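Local structure of putative glutaryl-CoA dehydrogenase (Thermus thermophilus, 2EBA) at residues A[125-131]-A[170-176]; A[144-148]-A[175-179]; A[74-78]-A[93-98]; A[38-43]-A[207-211]. The protein is a putative acyl-CoA dehydrogenase-family flavoprotein that binds flavin-adenine dinucleotide and assembles from four chains. All coordinates share one frame; numbering follows the deposited sequence.

Contacts 1 and 2 lie in the beta domain of the acyl-CoA dehydrogenase fold and share Ile175 and Trp176 of strand 172-178; their centres are about 14 Å apart, and Leu131 CD1 packs on Met144 CE at 3.9 Å. Contact 3 pairs two helices of the N-terminal helical domain, its centre about 16 Å from that of contact 1, and meets it through Gln96, whose OE1 accepts from Gly127 N. Contact 4 joins the N-terminal domain to a loop of the beta domain and closes the chain loop within which the other three are nested. FAD is bound by Phe129 and Leu131 in contact 1 and touched by Leu207 in contact 4.

Contact 1 (A[125-131]-A[170-176]); sequences MVGCFGL and AHLAVIW. With FAD (flavin-adenine dinucleotide), chain I.
Two parallel strands of the middle beta domain, 127-130 and 172-176, pair here, and the end of the first one binds the flavin. Four backbone bonds tie the strands: Cys128 N to Leu172 O, Val174 N to Cys128 O (3.0 Å), Gly130 N to Val174 O, and Trp176 N to Gly130 O. Ahead of the ladder, His171 N donates to Val126 O at 2.8 Å, while Val126 N lies at the edge of the His171 ring, near its plane, and makes a weak, bent bond to ND1. On one face Cys128 SG rests on Ala173 CB (3.4 Å). On the other, Phe129 and Trp176 meet obliquely, planes at 55°: chi1 of 177°, CG anti to the backbone N, carries the phenyl ring to the edge of the indole, where it turns a face to Trp176 NE1, 3.3 Å from Phe129 CE2. From helix 235-269, Cys240 touches the side chain of Phe129, and Ala236 and Pro237 that of Trp176. FAD N3 donates to Phe129 O at 3.0 Å, and Leu131 N donates to FAD O2 at 3.2 Å. One main-chain acceptor and one main-chain donor thus read the pyrimidine edge of the flavin, while the neighbouring strand fixes the backbone that carries them.

Contact 2 (A[144-148]-A[175-179]); sequences MKTRA and IWAKD
Met144 and Thr146 meet the end of strand 172-178 where the beta domain forms a single backbone bridge, Arg147 with Lys178, between that strand and the start of strand 147-149. Ile175 enters at the margin, its CG2 only distantly approaching Thr146 CG2. At Trp176 the contact is with CB, on which Met144 CE packs at 3.6 Å; the methionine runs extended through chi2 and then bends at chi3 (-75°), which turns the methyl group back to this position. Ala177 CB lies against Thr146 CG2 at 3.4 Å, a tight pair, and is flanked by Ala148 CB at 4.1 Å. The threonine hydroxyl points elsewhere, to Glu133. Lys178 supplies both backbone bonds: its N donates to Thr146 O at 2.9 Å, and its O accepts from Ala148 N at 2.7 Å. Its side chain crosses Met144 obliquely, CG at 3.5 Å from SD, and its CB sits over a face of the Arg147 guanidinium, offset toward the rim. Lys178 NZ and Arg147 NH2 are like charges 4.4 Å apart, a closeness probably eased by the partner of the ammonium group, the carbonyl oxygen of Tyr141, whose ring also makes a cation-pi contact with it. Asp179 closes the run with a CA-H...O contact from its CA to Ala148 O, 3.4 Å long.

Contact 3 (A[74-78]-A[93-98]); sequences AYGLI and VSVQSS
Tyr75 reaches across from helix 72-85 as a knob into a hole formed by Val93, Ser94, Ser97 and Ser98 of helix 87-107, two nearly antiparallel helices of the N-terminal helical domain. The local axes run at 156° and come no closer than 12.0 Å, and the tyrosine spans the gap. Hydrogen bonding centres on the phenol oxygen: Tyr75 OH and Ser98 OG are 2.7 Å apart, with either able to donate. A water lies 2.8 Å from Tyr75 OH and donates to Ser94 OG, which also bonds to Arg90. The phenol oxygen therefore has two polar partners in a buried setting. Apolar contact comes from Ile78 CD1 on Val93 CG1 at 3.7 Å, their side chains meeting at an angle; the same valine methyl lies near the plane of the Tyr75 ring, at its edge. Phe246 of helix 235-269 and Pro59 also touch the tyrosine, and Val18 of helix 13-29 touches Ile78. Within the second helix, Ser97 turns its hydroxyl, also hydrogen-bonded to Gly58 N, back beside its own N (chi1 -57°) and donates to Val93 O at 2.8 Å; Ser97 N reaches that same oxygen from the opposite face of its carbonyl plane.

Contact 4 (A[38-43]-A[207-211]); sequences WEEGVF and LRASV
Arg208 lies across Trp38 and grips the C-terminal end of helix 31-39, joining a beta-domain loop to the N-terminal helical domain. Its CD sits over the indole face, 3.5 Å from the centroid of the six-membered ring, a CH-pi contact. The chain bends at chi3 (63°), which carries the guanidinium past the ring to the helix end, its plane turned 71° from the indole. There NH2 donates to Glu39 O at 2.9 Å, nearly straight at 172°; the oxygen lies in the guanidinium plane, but the donor stands above the carbonyl plane. NE makes a weak, bent bond to Trp38 O at 2.9 Å. Gly41 CA lies over one guanidinium face, where the Schellman motif ends the helix with positive phi and Gly41 N bonds back to Trp38 O. Beyond it, Phe43 CD1 comes 3.5 Å from Ala209 O, and Phe43 CB meets Val211 CG1 at 3.9 Å. Farther out, Lys204 O accepts from Arg208 NH1, Met205 of the second subunit packs on Trp38, and the neighbouring Leu207 touches FAD. A cationic group thus meets carbonyls of the last helical turn, where the helix dipole would probably favour positive charge.

Contact 1 (A[125-131]-A[170-176])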
loop_
_atom_site.group_PDB
_atom_site.type_symbol
_atom_site.label_atom_id
_atom_site.label_comp_id
_atom_site.label_asym_id
_atom_site.label_seq_id
_atom_site.Cartn_x
_atom_site.Cartn_y
_atom_site.Cartn_z
ATOM N N MET A 125 -0.452 44.950 7.759
ATOM C CA MET A 125 -0.654 44.892 6.317
ATOM C C MET A 125 -0.405 43.484 5.784
ATOM O O MET A 125 0.719 42.984 5.819
ATOM C CB MET A 125 0.260 45.893 5.606
ATOM C CG MET A 125 0.555 45.543 4.158
ATOM S SD MET A 125 1.955 46.464 3.491
ATOM C CE MET A 125 2.874 45.152 2.691
ATOM N N VAL A 126 -1.465 42.852 5.289
ATOM C CA VAL A 126 -1.403 41.466 4.834
ATOM C C VAL A 126 -1.004 41.278 3.364
ATOM O O VAL A 126 -1.415 42.032 2.487
ATOM C CB VAL A 126 -2.751 40.757 5.115
ATOM C CG1 VAL A 126 -3.864 41.736 4.962
ATOM C CG2 VAL A 126 -2.961 39.571 4.177
ATOM N N GLY A 127 -0.191 40.254 3.113
ATOM C CA GLY A 127 0.250 39.992 1.762
ATOM C C GLY A 127 -0.130 38.634 1.208
ATOM O O GLY A 127 -0.686 37.796 1.902
ATOM N N CYS A 128 0.162 38.433 -0.070
ATOM C CA CYS A 128 -0.115 37.170 -0.734
ATOM C C CYS A 128 1.024 36.888 -1.715
ATOM O O CYS A 128 1.845 37.754 -2.013
ATOM C CB CYS A 128 -1.476 37.214 -1.452
ATOM S SG CYS A 128 -1.586 38.438 -2.768
ATOM N N PHE A 129 1.065 35.668 -2.220
ATOM C CA PHE A 129 2.128 35.247 -3.108
ATOM C C PHE A 129 1.484 34.710 -4.370
ATOM O O PHE A 129 0.782 33.708 -4.345
ATOM C CB PHE A 129 2.934 34.186 -2.360
ATOM C CG PHE A 129 4.049 33.565 -3.138
ATOM C CD1 PHE A 129 3.821 32.450 -3.920
ATOM C CD2 PHE A 129 5.343 34.020 -2.992
ATOM C CE1 PHE A 129 4.862 31.784 -4.541
ATOM C CE2 PHE A 129 6.409 33.360 -3.612
ATOM C CZ PHE A 129 6.165 32.233 -4.387
ATOM N N GLY A 130 1.707 35.409 -5.472
ATOM C CA GLY A 130 1.127 34.988 -6.730
ATOM C C GLY A 130 2.093 34.330 -7.695
ATOM O O GLY A 130 2.780 35.011 -8.458
ATOM N N LEU A 131 2.144 33.001 -7.664
ATOM C CA LEU A 131 3.014 32.252 -8.560
ATOM C C LEU A 131 2.220 31.372 -9.525
ATOM O O LEU A 131 2.395 31.464 -10.741
ATOM C CB LEU A 131 3.966 31.370 -7.766
ATOM C CG LEU A 131 4.933 30.585 -8.635
ATOM C CD1 LEU A 131 5.894 31.544 -9.352
ATOM C CD2 LEU A 131 5.669 29.604 -7.756
ATOM N N ALA A 170 -5.048 40.725 1.123
ATOM C CA ALA A 170 -3.792 41.415 0.848
ATOM C C ALA A 170 -3.826 42.833 0.309
ATOM O O ALA A 170 -4.671 43.188 -0.507
ATOM C CB ALA A 170 -2.936 40.551 -0.073
ATOM N N HIS A 171 -2.880 43.638 0.786
ATOM C CA HIS A 171 -2.718 45.008 0.321
ATOM C C HIS A 171 -1.530 44.921 -0.623
ATOM O O HIS A 171 -1.408 45.698 -1.566
ATOM C CB HIS A 171 -2.353 45.962 1.454
ATOM C CG HIS A 171 -3.186 45.791 2.680
ATOM N ND1 HIS A 171 -2.895 44.854 3.650
ATOM C CD2 HIS A 171 -4.303 46.432 3.096
ATOM C CE1 HIS A 171 -3.798 44.928 4.613
ATOM N NE2 HIS A 171 -4.663 45.877 4.301
ATOM N N LEU A 172 -0.652 43.959 -0.358
ATOM C CA LEU A 172 0.542 43.765 -1.173
ATOM C C LEU A 172 0.526 42.363 -1.773
ATOM O O LEU A 172 0.267 41.388 -1.078
ATOM C CB LEU A 172 1.796 43.955 -0.312
ATOM C CG LEU A 172 3.087 44.266 -1.070
ATOM C CD1 LEU A 172 2.916 45.576 -1.829
ATOM C CD2 LEU A 172 4.250 44.355 -0.104
ATOM N N ALA A 173 0.810 42.270 -3.069
ATOM C CA ALA A 173 0.813 40.991 -3.768
ATOM C C ALA A 173 2.143 40.749 -4.472
ATOM O O ALA A 173 2.506 41.474 -5.397
ATOM C CB ALA A 173 -0.340 40.941 -4.785
ATOM N N VAL A 174 2.867 39.725 -4.023
ATOM C CA VAL A 174 4.154 39.390 -4.612
ATOM C C VAL A 174 3.842 38.656 -5.885
ATOM O O VAL A 174 3.514 37.478 -5.865
ATOM C CB VAL A 174 4.962 38.477 -3.696
ATOM C CG1 VAL A 174 6.319 38.183 -4.312
ATOM C CG2 VAL A 174 5.118 39.132 -2.349
ATOM N N ILE A 175 3.928 39.360 -7.002
ATOM C CA ILE A 175 3.617 38.747 -8.269
ATOM C C ILE A 175 4.858 38.388 -9.039
ATOM O O ILE A 175 5.803 39.174 -9.102
ATOM C CB ILE A 175 2.739 39.680 -9.128
ATOM C CG1 ILE A 175 1.265 39.362 -8.899
ATOM C CG2 ILE A 175 3.069 39.514 -10.599
ATOM C CD1 ILE A 175 0.777 39.673 -7.524
ATOM N N TRP A 176 4.848 37.191 -9.622
ATOM C CA TRP A 176 5.961 36.714 -10.436
ATOM C C TRP A 176 5.524 36.677 -11.889
ATOM O O TRP A 176 4.529 36.040 -12.227
ATOM C CB TRP A 176 6.402 35.312 -9.998
ATOM C CG TRP A 176 6.772 35.255 -8.565
ATOM C CD1 TRP A 176 5.942 34.972 -7.524
ATOM C CD2 TRP A 176 8.029 35.635 -7.984
ATOM N NE1 TRP A 176 6.596 35.162 -6.333
ATOM C CE2 TRP A 176 7.878 35.570 -6.586
ATOM C CE3 TRP A 176 9.265 36.032 -8.513
ATOM C CZ2 TRP A 176 8.917 35.890 -5.706
ATOM C CZ3 TRP A 176 10.297 36.353 -7.634
ATOM C CH2 TRP A 176 10.112 36.279 -6.249
HETATM P PA FAD I . -1.358 20.597 -12.058
HETATM O O1A FAD I . -2.005 20.522 -13.424
HETATM O O2A FAD I . -0.027 21.283 -11.873
HETATM O O5B FAD I . -1.301 19.086 -11.475
HETATM C C5B FAD I . -2.276 18.184 -11.554
HETATM C C4B FAD I . -1.934 16.731 -11.347
HETATM O O4B FAD I . -0.662 16.352 -12.222
HETATM C C3B FAD I . -1.047 16.653 -9.989
HETATM O O3B FAD I . -1.186 15.302 -9.562
HETATM C C2B FAD I . 0.468 16.664 -10.299
HETATM O O2B FAD I . 1.188 15.813 -9.492
HETATM C C1B FAD I . 0.451 15.974 -11.639
HETATM N N9A FAD I . 1.668 16.505 -12.392
HETATM C C8A FAD I . 1.883 17.764 -12.735
HETATM N N7A FAD I . 3.075 17.790 -13.421
HETATM C C5A FAD I . 3.571 16.525 -13.499
HETATM C C6A FAD I . 4.745 15.934 -14.076
HETATM N N6A FAD I . 5.665 16.678 -14.712
HETATM N N1A FAD I . 4.934 14.578 -13.968
HETATM C C2A FAD I . 4.025 13.786 -13.324
HETATM N N3A FAD I . 2.895 14.327 -12.762
HETATM C C4A FAD I . 2.648 15.687 -12.848
HETATM N N1 FAD I . -0.188 28.867 -5.460
HETATM C C2 FAD I . 0.526 30.017 -5.217
HETATM O O2 FAD I . 1.421 30.375 -6.002
HETATM N N3 FAD I . 0.251 30.776 -4.112
HETATM C C4 FAD I . -0.739 30.405 -3.233
HETATM O O4 FAD I . -0.983 31.119 -2.240
HETATM C C4X FAD I . -1.486 29.231 -3.466
HETATM N N5 FAD I . -2.501 28.848 -2.613
HETATM C C5X FAD I . -3.257 27.726 -2.857
HETATM C C6 FAD I . -4.316 27.383 -1.978
HETATM C C7 FAD I . -5.121 26.244 -2.237
HETATM C C7M FAD I . -6.245 25.951 -1.266
HETATM C C8 FAD I . -4.857 25.429 -3.383
HETATM C C8M FAD I . -5.667 24.200 -3.737
HETATM C C9 FAD I . -3.802 25.774 -4.246
HETATM C C9A FAD I . -2.978 26.925 -4.015
HETATM N N10 FAD I . -1.929 27.313 -4.877
HETATM C C10 FAD I . -1.195 28.447 -4.618
HETATM C "C1'" FAD I . -1.599 26.552 -6.091
HETATM C "C2'" FAD I . -1.001 25.199 -5.841
HETATM O "O2'" FAD I . 0.390 25.340 -5.601
HETATM C "C3'" FAD I . -1.321 24.352 -7.038
HETATM O "O3'" FAD I . -2.623 23.805 -6.848
HETATM C "C4'" FAD I . -0.347 23.203 -7.269
HETATM O "O4'" FAD I . 0.835 23.671 -7.926
HETATM C "C5'" FAD I . -0.981 22.135 -8.139
HETATM O "O5'" FAD I . -1.030 22.574 -9.481
HETATM P P FAD I . -2.385 22.675 -10.365
HETATM O O1P FAD I . -3.598 22.791 -9.496
HETATM O O2P FAD I . -2.168 23.773 -11.378
HETATM O O3P FAD I . -2.454 21.231 -11.054
#

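Contact 2 (A[144-148]-A[175-179])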
loop_
_atom_site.group_PDB
_atom_site.type_symbol
_atom_site.label_atom_id
_atom_site.label_comp_id
_atom_site.label_asym_id
_atom_site.label_seq_id
_atom_site.Cartn_x
_atom_site.Cartn_y
_atom_site.Cartn_z
ATOM N N MET A 144 3.983 30.176 -16.596
ATOM C CA MET A 144 3.949 31.565 -16.138
ATOM C C MET A 144 3.742 32.487 -17.332
ATOM O O MET A 144 4.717 32.910 -17.964
ATOM C CB MET A 144 5.266 31.948 -15.451
ATOM C CG MET A 144 5.351 33.412 -15.031
ATOM S SD MET A 144 6.919 33.827 -14.334
ATOM C CE MET A 144 6.767 33.127 -12.855
ATOM N N LYS A 145 2.495 32.811 -17.666
ATOM C CA LYS A 145 2.303 33.703 -18.800
ATOM C C LYS A 145 2.034 35.131 -18.411
ATOM O O LYS A 145 1.634 35.935 -19.263
ATOM C CB LYS A 145 1.188 33.229 -19.713
ATOM C CG LYS A 145 1.411 31.853 -20.184
ATOM C CD LYS A 145 0.172 31.117 -19.832
ATOM C CE LYS A 145 0.181 29.779 -20.442
ATOM N NZ LYS A 145 -0.218 29.942 -21.858
ATOM N N THR A 146 2.220 35.454 -17.135
ATOM C CA THR A 146 2.016 36.827 -16.717
ATOM C C THR A 146 3.245 37.580 -17.226
ATOM O O THR A 146 4.381 37.196 -16.932
ATOM C CB THR A 146 1.940 36.938 -15.189
ATOM O OG1 THR A 146 0.767 36.269 -14.727
ATOM C CG2 THR A 146 1.906 38.386 -14.751
ATOM N N ARG A 147 3.028 38.650 -17.977
ATOM C CA ARG A 147 4.138 39.414 -18.514
ATOM C C ARG A 147 4.395 40.729 -17.819
ATOM O O ARG A 147 3.511 41.310 -17.192
ATOM C CB ARG A 147 3.915 39.678 -19.992
ATOM C CG ARG A 147 4.182 38.487 -20.842
ATOM C CD ARG A 147 5.655 38.143 -20.795
ATOM N NE ARG A 147 5.928 36.909 -21.518
ATOM C CZ ARG A 147 5.505 35.710 -21.126
ATOM N NH1 ARG A 147 4.791 35.591 -20.010
ATOM N NH2 ARG A 147 5.796 34.630 -21.849
ATOM N N ALA A 148 5.629 41.192 -17.963
ATOM C CA ALA A 148 6.071 42.443 -17.381
ATOM C C ALA A 148 6.965 43.142 -18.406
ATOM O O ALA A 148 7.995 42.608 -18.821
ATOM C CB ALA A 148 6.835 42.171 -16.093
ATOM N N ILE A 175 3.928 39.360 -7.002
ATOM C CA ILE A 175 3.617 38.747 -8.269
ATOM C C ILE A 175 4.858 38.388 -9.039
ATOM O O ILE A 175 5.803 39.174 -9.102
ATOM C CB ILE A 175 2.739 39.680 -9.128
ATOM C CG1 ILE A 175 1.265 39.362 -8.899
ATOM C CG2 ILE A 175 3.069 39.514 -10.599
ATOM C CD1 ILE A 175 0.777 39.673 -7.524
ATOM N N TRP A 176 4.848 37.191 -9.622
ATOM C CA TRP A 176 5.961 36.714 -10.436
ATOM C C TRP A 176 5.524 36.677 -11.889
ATOM O O TRP A 176 4.529 36.040 -12.227
ATOM C CB TRP A 176 6.402 35.312 -9.998
ATOM C CG TRP A 176 6.772 35.255 -8.565
ATOM C CD1 TRP A 176 5.942 34.972 -7.524
ATOM C CD2 TRP A 176 8.029 35.635 -7.984
ATOM N NE1 TRP A 176 6.596 35.162 -6.333
ATOM C CE2 TRP A 176 7.878 35.570 -6.586
ATOM C CE3 TRP A 176 9.265 36.032 -8.513
ATOM C CZ2 TRP A 176 8.917 35.890 -5.706
ATOM C CZ3 TRP A 176 10.297 36.353 -7.634
ATOM C CH2 TRP A 176 10.112 36.279 -6.249
ATOM N N ALA A 177 6.265 37.378 -12.740
ATOM C CA ALA A 177 5.960 37.424 -14.164
ATOM C C ALA A 177 7.254 37.313 -14.933
ATOM O O ALA A 177 8.318 37.243 -14.342
ATOM C CB ALA A 177 5.268 38.726 -14.515
ATOM N N LYS A 178 7.156 37.288 -16.254
ATOM C CA LYS A 178 8.332 37.216 -17.104
ATOM C C LYS A 178 8.387 38.451 -18.010
ATOM O O LYS A 178 7.391 39.161 -18.166
ATOM C CB LYS A 178 8.306 35.941 -17.948
ATOM C CG LYS A 178 8.712 34.693 -17.191
ATOM C CD LYS A 178 8.870 33.470 -18.103
ATOM C CE LYS A 178 7.541 32.990 -18.678
ATOM N NZ LYS A 178 7.618 31.626 -19.280
ATOM N N ASP A 179 9.559 38.701 -18.592
ATOM C CA ASP A 179 9.775 39.830 -19.485
ATOM C C ASP A 179 10.187 39.315 -20.872
ATOM O O ASP A 179 10.743 40.043 -21.699
ATOM C CB ASP A 179 10.861 40.738 -18.901
ATOM C CG ASP A 179 12.190 40.024 -18.729
ATOM O OD1 ASP A 179 13.092 40.600 -18.092
ATOM O OD2 ASP A 179 12.336 38.893 -19.239
#

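Contact 3 (A[74-78]-A[93-98])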
loop_
_atom_site.group_PDB
_atom_site.type_symbol
_atom_site.label_atom_id
_atom_site.label_comp_id
_atom_site.label_asym_id
_atom_site.label_seq_id
_atom_site.Cartn_x
_atom_site.Cartn_y
_atom_site.Cartn_z
ATOM N N ALA A 74 11.584 27.000 16.278
ATOM C CA ALA A 74 10.484 27.750 16.878
ATOM C C ALA A 74 9.412 28.068 15.844
ATOM O O ALA A 74 8.224 28.020 16.150
ATOM C CB ALA A 74 11.010 29.053 17.519
ATOM N N TYR A 75 9.830 28.406 14.627
ATOM C CA TYR A 75 8.888 28.703 13.552
ATOM C C TYR A 75 8.147 27.406 13.262
ATOM O O TYR A 75 6.924 27.383 13.180
ATOM C CB TYR A 75 9.646 29.201 12.309
ATOM C CG TYR A 75 8.823 29.335 11.027
ATOM C CD1 TYR A 75 7.539 29.886 11.041
ATOM C CD2 TYR A 75 9.353 28.941 9.796
ATOM C CE1 TYR A 75 6.811 30.037 9.861
ATOM C CE2 TYR A 75 8.639 29.087 8.618
ATOM C CZ TYR A 75 7.368 29.633 8.655
ATOM O OH TYR A 75 6.649 29.752 7.485
ATOM N N GLY A 76 8.909 26.322 13.132
ATOM C CA GLY A 76 8.313 25.028 12.869
ATOM C C GLY A 76 7.316 24.688 13.950
ATOM O O GLY A 76 6.238 24.182 13.669
ATOM N N LEU A 77 7.676 24.988 15.194
ATOM C CA LEU A 77 6.821 24.720 16.340
ATOM C C LEU A 77 5.539 25.539 16.360
ATOM O O LEU A 77 4.533 25.067 16.863
ATOM C CB LEU A 77 7.584 24.937 17.652
ATOM C CG LEU A 77 8.659 23.895 17.995
ATOM C CD1 LEU A 77 9.504 24.354 19.183
ATOM C CD2 LEU A 77 7.997 22.569 18.295
ATOM N N ILE A 78 5.547 26.763 15.845
ATOM C CA ILE A 78 4.307 27.513 15.869
ATOM C C ILE A 78 3.421 26.971 14.743
ATOM O O ILE A 78 2.199 26.909 14.869
ATOM C CB ILE A 78 4.514 29.053 15.707
ATOM C CG1 ILE A 78 4.723 29.410 14.250
ATOM C CG2 ILE A 78 5.673 29.533 16.545
ATOM C CD1 ILE A 78 3.585 30.205 13.713
ATOM N N VAL A 93 -0.067 32.138 8.220
ATOM C CA VAL A 93 1.265 32.418 8.732
ATOM C C VAL A 93 2.372 32.019 7.763
ATOM O O VAL A 93 3.404 32.703 7.686
ATOM C CB VAL A 93 1.502 31.735 10.081
ATOM C CG1 VAL A 93 2.917 32.019 10.566
ATOM C CG2 VAL A 93 0.486 32.239 11.077
ATOM N N SER A 94 2.166 30.928 7.022
ATOM C CA SER A 94 3.170 30.479 6.051
ATOM C C SER A 94 3.329 31.505 4.941
ATOM O O SER A 94 4.444 31.856 4.568
ATOM C CB SER A 94 2.773 29.142 5.429
ATOM O OG SER A 94 2.668 28.141 6.412
ATOM N N VAL A 95 2.198 31.964 4.414
ATOM C CA VAL A 95 2.170 32.954 3.355
ATOM C C VAL A 95 2.841 34.247 3.803
ATOM O O VAL A 95 3.785 34.708 3.175
ATOM C CB VAL A 95 0.719 33.247 2.948
ATOM C CG1 VAL A 95 0.673 34.337 1.885
ATOM C CG2 VAL A 95 0.080 31.979 2.442
ATOM N N GLN A 96 2.358 34.803 4.906
ATOM C CA GLN A 96 2.870 36.050 5.474
ATOM C C GLN A 96 4.346 35.980 5.805
ATOM O O GLN A 96 5.112 36.914 5.543
ATOM C CB GLN A 96 2.109 36.389 6.765
ATOM C CG GLN A 96 2.459 37.754 7.358
ATOM C CD GLN A 96 1.618 38.875 6.775
ATOM O OE1 GLN A 96 1.067 38.751 5.681
ATOM N NE2 GLN A 96 1.521 39.977 7.504
ATOM N N SER A 97 4.749 34.859 6.388
ATOM C CA SER A 97 6.117 34.660 6.792
ATOM C C SER A 97 7.062 34.228 5.679
ATOM O O SER A 97 8.043 34.913 5.411
ATOM C CB SER A 97 6.197 33.637 7.925
ATOM O OG SER A 97 5.413 34.042 9.024
ATOM N N SER A 98 6.777 33.106 5.027
ATOM C CA SER A 98 7.714 32.587 4.020
ATOM C C SER A 98 7.478 32.940 2.555
ATOM O O SER A 98 8.387 32.778 1.739
ATOM C CB SER A 98 7.816 31.063 4.157
ATOM O OG SER A 98 8.175 30.689 5.482
HETATM O O HOH W 1 5.399 27.383 6.651
#

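Contact 4 (A[38-43]-A[207-211])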
loop_
_atom_site.group_PDB
_atom_site.type_symbol
_atom_site.label_atom_id
_atom_site.label_comp_id
_atom_site.label_asym_id
_atom_site.label_seq_id
_atom_site.Cartn_x
_atom_site.Cartn_y
_atom_site.Cartn_z
ATOM N N TRP A 38 -14.781 27.026 9.707
ATOM C CA TRP A 38 -14.507 26.135 8.577
ATOM C C TRP A 38 -15.856 25.937 7.862
ATOM O O TRP A 38 -15.965 26.078 6.634
ATOM C CB TRP A 38 -13.988 24.789 9.079
ATOM C CG TRP A 38 -13.444 23.926 8.015
ATOM C CD1 TRP A 38 -12.165 23.928 7.530
ATOM C CD2 TRP A 38 -14.181 23.017 7.197
ATOM N NE1 TRP A 38 -12.057 23.071 6.459
ATOM C CE2 TRP A 38 -13.285 22.497 6.228
ATOM C CE3 TRP A 38 -15.522 22.590 7.174
ATOM C CZ2 TRP A 38 -13.676 21.584 5.248
ATOM C CZ3 TRP A 38 -15.914 21.680 6.206
ATOM C CH2 TRP A 38 -14.990 21.185 5.253
ATOM N N GLU A 39 -16.870 25.631 8.670
ATOM C CA GLU A 39 -18.229 25.402 8.202
ATOM C C GLU A 39 -18.766 26.565 7.365
ATOM O O GLU A 39 -19.240 26.344 6.250
ATOM C CB GLU A 39 -19.120 25.201 9.406
ATOM C CG GLU A 39 -20.098 24.103 9.325
ATOM C CD GLU A 39 -20.698 23.810 10.680
ATOM O OE1 GLU A 39 -19.888 23.600 11.633
ATOM O OE2 GLU A 39 -21.942 23.776 10.778
ATOM N N GLU A 40 -18.731 27.794 7.891
ATOM C CA GLU A 40 -19.236 28.917 7.106
ATOM C C GLU A 40 -18.184 29.417 6.122
ATOM O O GLU A 40 -18.382 30.404 5.433
ATOM C CB GLU A 40 -19.752 30.047 8.009
ATOM C CG GLU A 40 -18.853 30.446 9.156
ATOM C CD GLU A 40 -19.651 30.666 10.427
ATOM O OE1 GLU A 40 -20.450 29.776 10.788
ATOM O OE2 GLU A 40 -19.485 31.719 11.067
ATOM N N GLY A 41 -17.068 28.711 6.057
ATOM C CA GLY A 41 -16.021 29.074 5.129
ATOM C C GLY A 41 -15.446 30.462 5.288
ATOM O O GLY A 41 -15.296 31.190 4.313
ATOM N N VAL A 42 -15.108 30.839 6.511
ATOM C CA VAL A 42 -14.524 32.144 6.726
ATOM C C VAL A 42 -13.196 32.072 7.473
ATOM O O VAL A 42 -12.976 31.177 8.285
ATOM C CB VAL A 42 -15.497 33.059 7.505
ATOM C CG1 VAL A 42 -15.806 32.461 8.878
ATOM C CG2 VAL A 42 -14.904 34.465 7.626
ATOM N N PHE A 43 -12.305 33.010 7.164
ATOM C CA PHE A 43 -11.018 33.099 7.831
ATOM C C PHE A 43 -11.178 34.170 8.890
ATOM O O PHE A 43 -11.658 35.265 8.610
ATOM C CB PHE A 43 -9.896 33.517 6.878
ATOM C CG PHE A 43 -8.551 33.610 7.549
ATOM C CD1 PHE A 43 -7.796 32.470 7.755
ATOM C CD2 PHE A 43 -8.080 34.820 8.046
ATOM C CE1 PHE A 43 -6.596 32.517 8.449
ATOM C CE2 PHE A 43 -6.869 34.879 8.750
ATOM C CZ PHE A 43 -6.130 33.719 8.949
ATOM N N LEU A 207 -9.763 23.509 2.966
ATOM C CA LEU A 207 -9.156 24.755 3.407
ATOM C C LEU A 207 -10.189 25.895 3.397
ATOM O O LEU A 207 -9.943 26.985 2.882
ATOM C CB LEU A 207 -7.961 25.094 2.511
ATOM C CG LEU A 207 -6.836 25.760 3.309
ATOM C CD1 LEU A 207 -6.142 24.707 4.174
ATOM C CD2 LEU A 207 -5.840 26.421 2.375
ATOM N N ARG A 208 -11.352 25.629 3.982
ATOM C CA ARG A 208 -12.429 26.612 4.020
ATOM C C ARG A 208 -12.193 27.783 4.971
ATOM O O ARG A 208 -12.750 28.864 4.770
ATOM C CB ARG A 208 -13.745 25.918 4.343
ATOM C CG ARG A 208 -14.254 25.075 3.188
ATOM C CD ARG A 208 -15.472 24.269 3.576
ATOM N NE ARG A 208 -16.618 25.095 3.933
ATOM C CZ ARG A 208 -17.317 25.837 3.073
ATOM N NH1 ARG A 208 -17.000 25.871 1.787
ATOM N NH2 ARG A 208 -18.337 26.554 3.505
ATOM N N ALA A 209 -11.379 27.560 6.004
ATOM C CA ALA A 209 -11.034 28.613 6.957
ATOM C C ALA A 209 -9.789 29.294 6.388
ATOM O O ALA A 209 -8.694 29.193 6.944
ATOM C CB ALA A 209 -10.731 28.013 8.320
ATOM N N SER A 210 -9.969 29.968 5.260
ATOM C CA SER A 210 -8.881 30.645 4.571
ATOM C C SER A 210 -9.441 31.288 3.319
ATOM O O SER A 210 -10.422 30.795 2.761
ATOM C CB SER A 210 -7.799 29.633 4.176
ATOM O OG SER A 210 -6.960 30.131 3.143
ATOM N N VAL A 211 -8.840 32.387 2.873
ATOM C CA VAL A 211 -9.332 33.010 1.655
ATOM C C VAL A 211 -8.412 32.680 0.482
ATOM O O VAL A 211 -7.188 32.796 0.568
ATOM C CB VAL A 211 -9.565 34.574 1.832
ATOM C CG1 VAL A 211 -9.512 34.945 3.318
ATOM C CG2 VAL A 211 -8.585 35.394 0.986
#